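Local atomic coordinates of putative flagellar hook-associated protein (Vibrio parahaemolyticus, PDB entry 3PWX), a protein that probably serves as a structural component of the bacterial flagellum, perhaps as a hook-associated protein related to flagellin. Residues A[147-161]-A[175-189]. Numbering follows the deposited sequence.
Sequences DIGGGKNVLNQIDAL and EVDASLNAIDDTMAN
Gln157 sits as a knob in a hole formed by Glu175, Ala178, Ser179 and Ala182. With CG anti to the backbone N (chi1 174°) and a bend at chi2, its chain lays CG over Ser179 CA and brings the amide to Glu175. Gln157 NE2 donates to Glu175 OE1 at 2.7 Å, nearly along the C-O axis of the carboxylate, and to Ser179 OG at 3.2 Å. Both acceptors lie close to the amide plane, so the pair of bonds helps fix its rotation, while the carboxylate plane is turned 47° from it. Ser179 OG spends its own proton on Glu175 O, which leaves it placed to accept from the amide.

Apolar contacts flank this polar centre. Leu161 CD1 meets Val176 CG2 at 3.6 Å; toward the other end, Val154 CG2 packs on Ile183 CG1 at 3.9 Å, and Ile148 CD1 reaches Ala182 CB at 3.8 Å. A water joins Thr186 OG1 to Val154 N, the latter by a weak bond. Farther along, Asn189 ND2 is held chiefly by Ile145 O and adds a weak bond to Asp147 O.

Asn153 N-caps helix 154-166, its OD1 accepting from Asn156 N and, weakly, Leu155 N. That helix runs antiparallel to helix 172-223, the axes of the contacting parts 9.1 Å apart at 157°, as in a helical hairpin. Helix 71-89 covers Leu155 and Ile158, and helix 7-61 touches Leu161, tying the hairpin to the long helical body. The chemistry implies a mixed interface, in which Ala178, Ser179 and Ala182 line the hole that takes Gln157 and an amide donating two hydrogen bonds probably favours this register.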
loop_
_atom_site.group_PDB
_atom_site.type_symbol
_atom_site.label_atom_id
_atom_site.label_comp_id
_atom_site.label_asym_id
_atom_site.label_seq_id
_atom_site.Cartn_x
_atom_site.Cartn_y
_atom_site.Cartn_z
ATOM N N ASP A 147 -8.771 -0.281 -21.224
ATOM C CA ASP A 147 -10.222 -0.248 -21.098
ATOM C C ASP A 147 -10.762 1.167 -21.334
ATOM O O ASP A 147 -10.611 2.074 -20.509
ATOM C CB ASP A 147 -10.649 -0.816 -19.726
ATOM C CG ASP A 147 -12.092 -0.466 -19.343
ATOM O OD1 ASP A 147 -12.572 0.636 -19.665
ATOM O OD2 ASP A 147 -12.751 -1.270 -18.653
ATOM N N ILE A 148 -11.398 1.334 -22.481
ATOM C CA ILE A 148 -12.111 2.566 -22.802
ATOM C C ILE A 148 -13.613 2.308 -22.837
ATOM O O ILE A 148 -14.371 3.081 -23.419
ATOM C CB ILE A 148 -11.593 3.222 -24.112
ATOM C CG1 ILE A 148 -11.363 2.157 -25.188
ATOM C CG2 ILE A 148 -10.293 3.903 -23.848
ATOM C CD1 ILE A 148 -11.264 2.693 -26.620
ATOM N N GLY A 149 -14.031 1.229 -22.181
ATOM C CA GLY A 149 -15.411 0.763 -22.233
ATOM C C GLY A 149 -15.516 -0.234 -23.368
ATOM O O GLY A 149 -14.495 -0.568 -23.988
ATOM N N GLY A 150 -16.736 -0.714 -23.641
ATOM C CA GLY A 150 -16.981 -1.636 -24.748
ATOM C C GLY A 150 -16.294 -2.966 -24.486
ATOM O O GLY A 150 -16.822 -4.033 -24.802
ATOM N N GLY A 151 -15.124 -2.868 -23.839
ATOM C CA GLY A 151 -14.073 -3.884 -23.852
ATOM C C GLY A 151 -13.159 -3.643 -25.044
ATOM O O GLY A 151 -12.094 -4.276 -25.127
ATOM N N LYS A 152 -13.577 -2.693 -25.906
ATOM C CA LYS A 152 -13.186 -2.559 -27.321
ATOM C C LYS A 152 -12.033 -1.561 -27.570
ATOM O O LYS A 152 -12.260 -0.429 -28.032
ATOM C CB LYS A 152 -14.413 -2.096 -28.144
ATOM C CG LYS A 152 -15.183 -0.918 -27.468
ATOM C CD LYS A 152 -16.133 -0.213 -28.420
ATOM C CE LYS A 152 -17.421 -1.035 -28.669
ATOM N NZ LYS A 152 -18.179 -0.582 -29.913
ATOM N N ASN A 153 -10.804 -2.012 -27.323
ATOM C CA ASN A 153 -9.631 -1.155 -27.259
ATOM C C ASN A 153 -9.254 -0.428 -28.543
ATOM O O ASN A 153 -9.888 -0.575 -29.562
ATOM C CB ASN A 153 -8.459 -1.962 -26.744
ATOM C CG ASN A 153 -8.052 -3.017 -27.684
ATOM O OD1 ASN A 153 -7.609 -2.724 -28.782
ATOM N ND2 ASN A 153 -8.199 -4.269 -27.282
ATOM N N VAL A 154 -8.196 0.362 -28.454
ATOM C CA VAL A 154 -7.760 1.215 -29.516
ATOM C C VAL A 154 -7.106 0.444 -30.627
ATOM O O VAL A 154 -7.115 0.891 -31.778
ATOM C CB VAL A 154 -6.779 2.323 -29.012
ATOM C CG1 VAL A 154 -5.442 1.724 -28.600
ATOM C CG2 VAL A 154 -6.566 3.406 -30.091
ATOM N N LEU A 155 -6.516 -0.695 -30.310
ATOM C CA LEU A 155 -5.815 -1.425 -31.359
ATOM C C LEU A 155 -6.788 -2.095 -32.313
ATOM O O LEU A 155 -6.529 -2.220 -33.496
ATOM C CB LEU A 155 -4.810 -2.403 -30.771
ATOM C CG LEU A 155 -3.650 -1.739 -30.010
ATOM C CD1 LEU A 155 -2.622 -2.777 -29.541
ATOM C CD2 LEU A 155 -2.934 -0.642 -30.791
ATOM N N ASN A 156 -7.936 -2.501 -31.796
ATOM C CA ASN A 156 -8.980 -2.979 -32.673
ATOM C C ASN A 156 -9.591 -1.846 -33.490
ATOM O O ASN A 156 -9.898 -2.035 -34.651
ATOM C CB ASN A 156 -10.002 -3.770 -31.872
ATOM C CG ASN A 156 -9.416 -5.109 -31.416
ATOM O OD1 ASN A 156 -8.560 -5.649 -32.123
ATOM N ND2 ASN A 156 -9.819 -5.624 -30.231
ATOM N N GLN A 157 -9.711 -0.654 -32.897
ATOM C CA GLN A 157 -10.379 0.405 -33.558
ATOM C C GLN A 157 -9.470 0.905 -34.672
ATOM O O GLN A 157 -9.950 1.318 -35.729
ATOM C CB GLN A 157 -10.693 1.515 -32.583
ATOM C CG GLN A 157 -11.292 2.792 -33.238
ATOM C CD GLN A 157 -12.598 2.475 -33.917
ATOM O OE1 GLN A 157 -13.454 1.806 -33.326
ATOM N NE2 GLN A 157 -12.769 2.942 -35.150
ATOM N N ILE A 158 -8.158 0.841 -34.446
ATOM C CA ILE A 158 -7.214 1.343 -35.434
ATOM C C ILE A 158 -7.277 0.409 -36.672
ATOM O O ILE A 158 -7.128 0.882 -37.817
ATOM C CB ILE A 158 -5.756 1.576 -34.881
ATOM C CG1 ILE A 158 -4.928 2.450 -35.834
ATOM C CG2 ILE A 158 -5.010 0.269 -34.749
ATOM C CD1 ILE A 158 -5.609 3.842 -36.366
ATOM N N ASP A 159 -7.531 -0.889 -36.414
ATOM C CA ASP A 159 -7.663 -1.885 -37.502
ATOM C C ASP A 159 -8.945 -1.697 -38.305
ATOM O O ASP A 159 -8.926 -1.827 -39.522
ATOM C CB ASP A 159 -7.510 -3.351 -36.987
ATOM C CG ASP A 159 -6.032 -3.804 -36.924
ATOM O OD1 ASP A 159 -5.135 -3.049 -37.392
ATOM O OD2 ASP A 159 -5.748 -4.906 -36.426
ATOM N N ALA A 160 -10.049 -1.374 -37.622
ATOM C CA ALA A 160 -11.279 -0.941 -38.314
ATOM C C ALA A 160 -11.063 0.329 -39.218
ATOM O O ALA A 160 -11.718 0.515 -40.259
ATOM C CB ALA A 160 -12.417 -0.720 -37.327
ATOM N N LEU A 161 -10.147 1.192 -38.793
ATOM C CA LEU A 161 -9.852 2.368 -39.557
ATOM C C LEU A 161 -9.002 1.993 -40.772
ATOM O O LEU A 161 -9.290 2.431 -41.852
ATOM C CB LEU A 161 -9.217 3.479 -38.699
ATOM C CG LEU A 161 -8.901 4.662 -39.641
ATOM C CD1 LEU A 161 -10.170 5.430 -40.016
ATOM C CD2 LEU A 161 -7.849 5.582 -39.120
ATOM N N GLU A 175 -15.799 5.977 -38.778
ATOM C CA GLU A 175 -14.659 5.222 -38.235
ATOM C C GLU A 175 -13.549 6.167 -37.855
ATOM O O GLU A 175 -12.949 6.018 -36.768
ATOM C CB GLU A 175 -14.094 4.211 -39.225
ATOM C CG GLU A 175 -14.963 2.996 -39.411
ATOM C CD GLU A 175 -14.932 2.024 -38.247
ATOM O OE1 GLU A 175 -14.562 2.392 -37.116
ATOM O OE2 GLU A 175 -15.318 0.859 -38.465
ATOM N N VAL A 176 -13.269 7.130 -38.749
ATOM C CA VAL A 176 -12.332 8.212 -38.420
ATOM C C VAL A 176 -12.643 8.799 -37.024
ATOM O O VAL A 176 -11.762 8.836 -36.164
ATOM C CB VAL A 176 -12.279 9.294 -39.552
ATOM C CG1 VAL A 176 -11.659 10.648 -39.091
ATOM C CG2 VAL A 176 -11.557 8.716 -40.780
ATOM N N ASP A 177 -13.885 9.241 -36.810
ATOM C CA ASP A 177 -14.313 9.817 -35.533
ATOM C C ASP A 177 -14.282 8.770 -34.390
ATOM O O ASP A 177 -13.946 9.102 -33.274
ATOM C CB ASP A 177 -15.684 10.508 -35.652
ATOM C CG ASP A 177 -15.622 11.807 -36.446
ATOM O OD1 ASP A 177 -14.881 12.762 -36.018
ATOM O OD2 ASP A 177 -16.331 11.900 -37.488
ATOM N N ALA A 178 -14.578 7.510 -34.659
ATOM C CA ALA A 178 -14.428 6.515 -33.581
ATOM C C ALA A 178 -12.958 6.328 -33.236
ATOM O O ALA A 178 -12.593 6.217 -32.059
ATOM C CB ALA A 178 -15.098 5.192 -33.918
ATOM N N SER A 179 -12.122 6.397 -34.273
ATOM C CA SER A 179 -10.676 6.249 -34.123
ATOM C C SER A 179 -10.003 7.395 -33.335
ATOM O O SER A 179 -9.112 7.145 -32.517
ATOM C CB SER A 179 -10.015 6.077 -35.477
ATOM O OG SER A 179 -10.659 5.050 -36.200
ATOM N N LEU A 180 -10.416 8.644 -33.574
ATOM C CA LEU A 180 -9.873 9.757 -32.767
ATOM C C LEU A 180 -10.372 9.702 -31.334
ATOM O O LEU A 180 -9.594 9.889 -30.399
ATOM C CB LEU A 180 -10.138 11.095 -33.406
ATOM C CG LEU A 180 -9.451 11.322 -34.761
ATOM C CD1 LEU A 180 -10.085 12.537 -35.483
ATOM C CD2 LEU A 180 -7.921 11.472 -34.658
ATOM N N ASN A 181 -11.654 9.388 -31.157
ATOM C CA ASN A 181 -12.231 9.186 -29.830
ATOM C C ASN A 181 -11.579 8.040 -29.017
ATOM O O ASN A 181 -11.409 8.164 -27.794
ATOM C CB ASN A 181 -13.756 9.022 -29.901
ATOM C CG ASN A 181 -14.456 10.247 -30.485
ATOM O OD1 ASN A 181 -13.942 11.354 -30.428
ATOM N ND2 ASN A 181 -15.633 10.043 -31.042
ATOM N N ALA A 182 -11.200 6.953 -29.684
ATOM C CA ALA A 182 -10.550 5.851 -29.011
ATOM C C ALA A 182 -9.128 6.221 -28.663
ATOM O O ALA A 182 -8.627 5.878 -27.525
ATOM C CB ALA A 182 -10.597 4.605 -29.833
ATOM N N ILE A 183 -8.472 6.937 -29.572
ATOM C CA ILE A 183 -7.142 7.465 -29.277
ATOM C C ILE A 183 -7.186 8.480 -28.153
ATOM O O ILE A 183 -6.486 8.294 -27.175
ATOM C CB ILE A 183 -6.437 8.089 -30.488
ATOM C CG1 ILE A 183 -6.205 7.023 -31.569
ATOM C CG2 ILE A 183 -5.114 8.719 -29.997
ATOM C CD1 ILE A 183 -5.720 7.523 -32.913
ATOM N N ASP A 184 -8.016 9.524 -28.259
ATOM C CA ASP A 184 -8.175 10.458 -27.108
ATOM C C ASP A 184 -8.410 9.765 -25.768
ATOM O O ASP A 184 -7.822 10.183 -24.773
ATOM C CB ASP A 184 -9.216 11.560 -27.341
ATOM C CG ASP A 184 -8.819 12.462 -28.470
ATOM O OD1 ASP A 184 -7.641 12.364 -28.902
ATOM O OD2 ASP A 184 -9.659 13.261 -28.946
ATOM N N ASP A 185 -9.226 8.705 -25.742
ATOM C CA ASP A 185 -9.550 8.039 -24.459
ATOM C C ASP A 185 -8.361 7.265 -23.912
ATOM O O ASP A 185 -8.034 7.333 -22.699
ATOM C CB ASP A 185 -10.742 7.093 -24.597
ATOM C CG ASP A 185 -12.027 7.834 -24.849
ATOM O OD1 ASP A 185 -12.060 9.053 -24.498
ATOM O OD2 ASP A 185 -12.982 7.215 -25.395
ATOM N N THR A 186 -7.689 6.550 -24.805
ATOM C CA THR A 186 -6.546 5.791 -24.365
ATOM C C THR A 186 -5.490 6.766 -23.846
ATOM O O THR A 186 -4.916 6.589 -22.755
ATOM C CB THR A 186 -6.063 4.793 -25.433
ATOM O OG1 THR A 186 -7.167 3.984 -25.792
ATOM C CG2 THR A 186 -5.021 3.846 -24.889
HETATM N N MSE A 187 -5.294 7.832 -24.570
HETATM C CA MSE A 187 -4.308 8.807 -24.169
HETATM C C MSE A 187 -4.574 9.355 -22.767
HETATM O O MSE A 187 -3.652 9.423 -21.936
HETATM C CB MSE A 187 -4.241 9.935 -25.196
HETATM C CG MSE A 187 -3.273 11.016 -24.780
HETATM SE SE MSE A 187 -1.405 10.523 -25.110
HETATM C CE MSE A 187 -1.454 10.927 -27.100
ATOM N N ALA A 188 -5.821 9.719 -22.488
ATOM C CA ALA A 188 -6.224 10.104 -21.126
ATOM C C ALA A 188 -5.858 9.023 -20.059
ATOM O O ALA A 188 -5.378 9.311 -18.923
ATOM C CB ALA A 188 -7.706 10.403 -21.093
ATOM N N ASN A 189 -6.068 7.776 -20.428
ATOM C CA ASN A 189 -5.770 6.705 -19.477
ATOM C C ASN A 189 -4.244 6.586 -19.293
ATOM O O ASN A 189 -3.743 6.449 -18.171
ATOM C CB ASN A 189 -6.358 5.378 -19.980
ATOM C CG ASN A 189 -7.865 5.280 -19.803
ATOM O OD1 ASN A 189 -8.475 6.114 -19.197
ATOM N ND2 ASN A 189 -8.453 4.231 -20.325
HETATM O O HOH W 1 -7.874 1.456 -25.621
#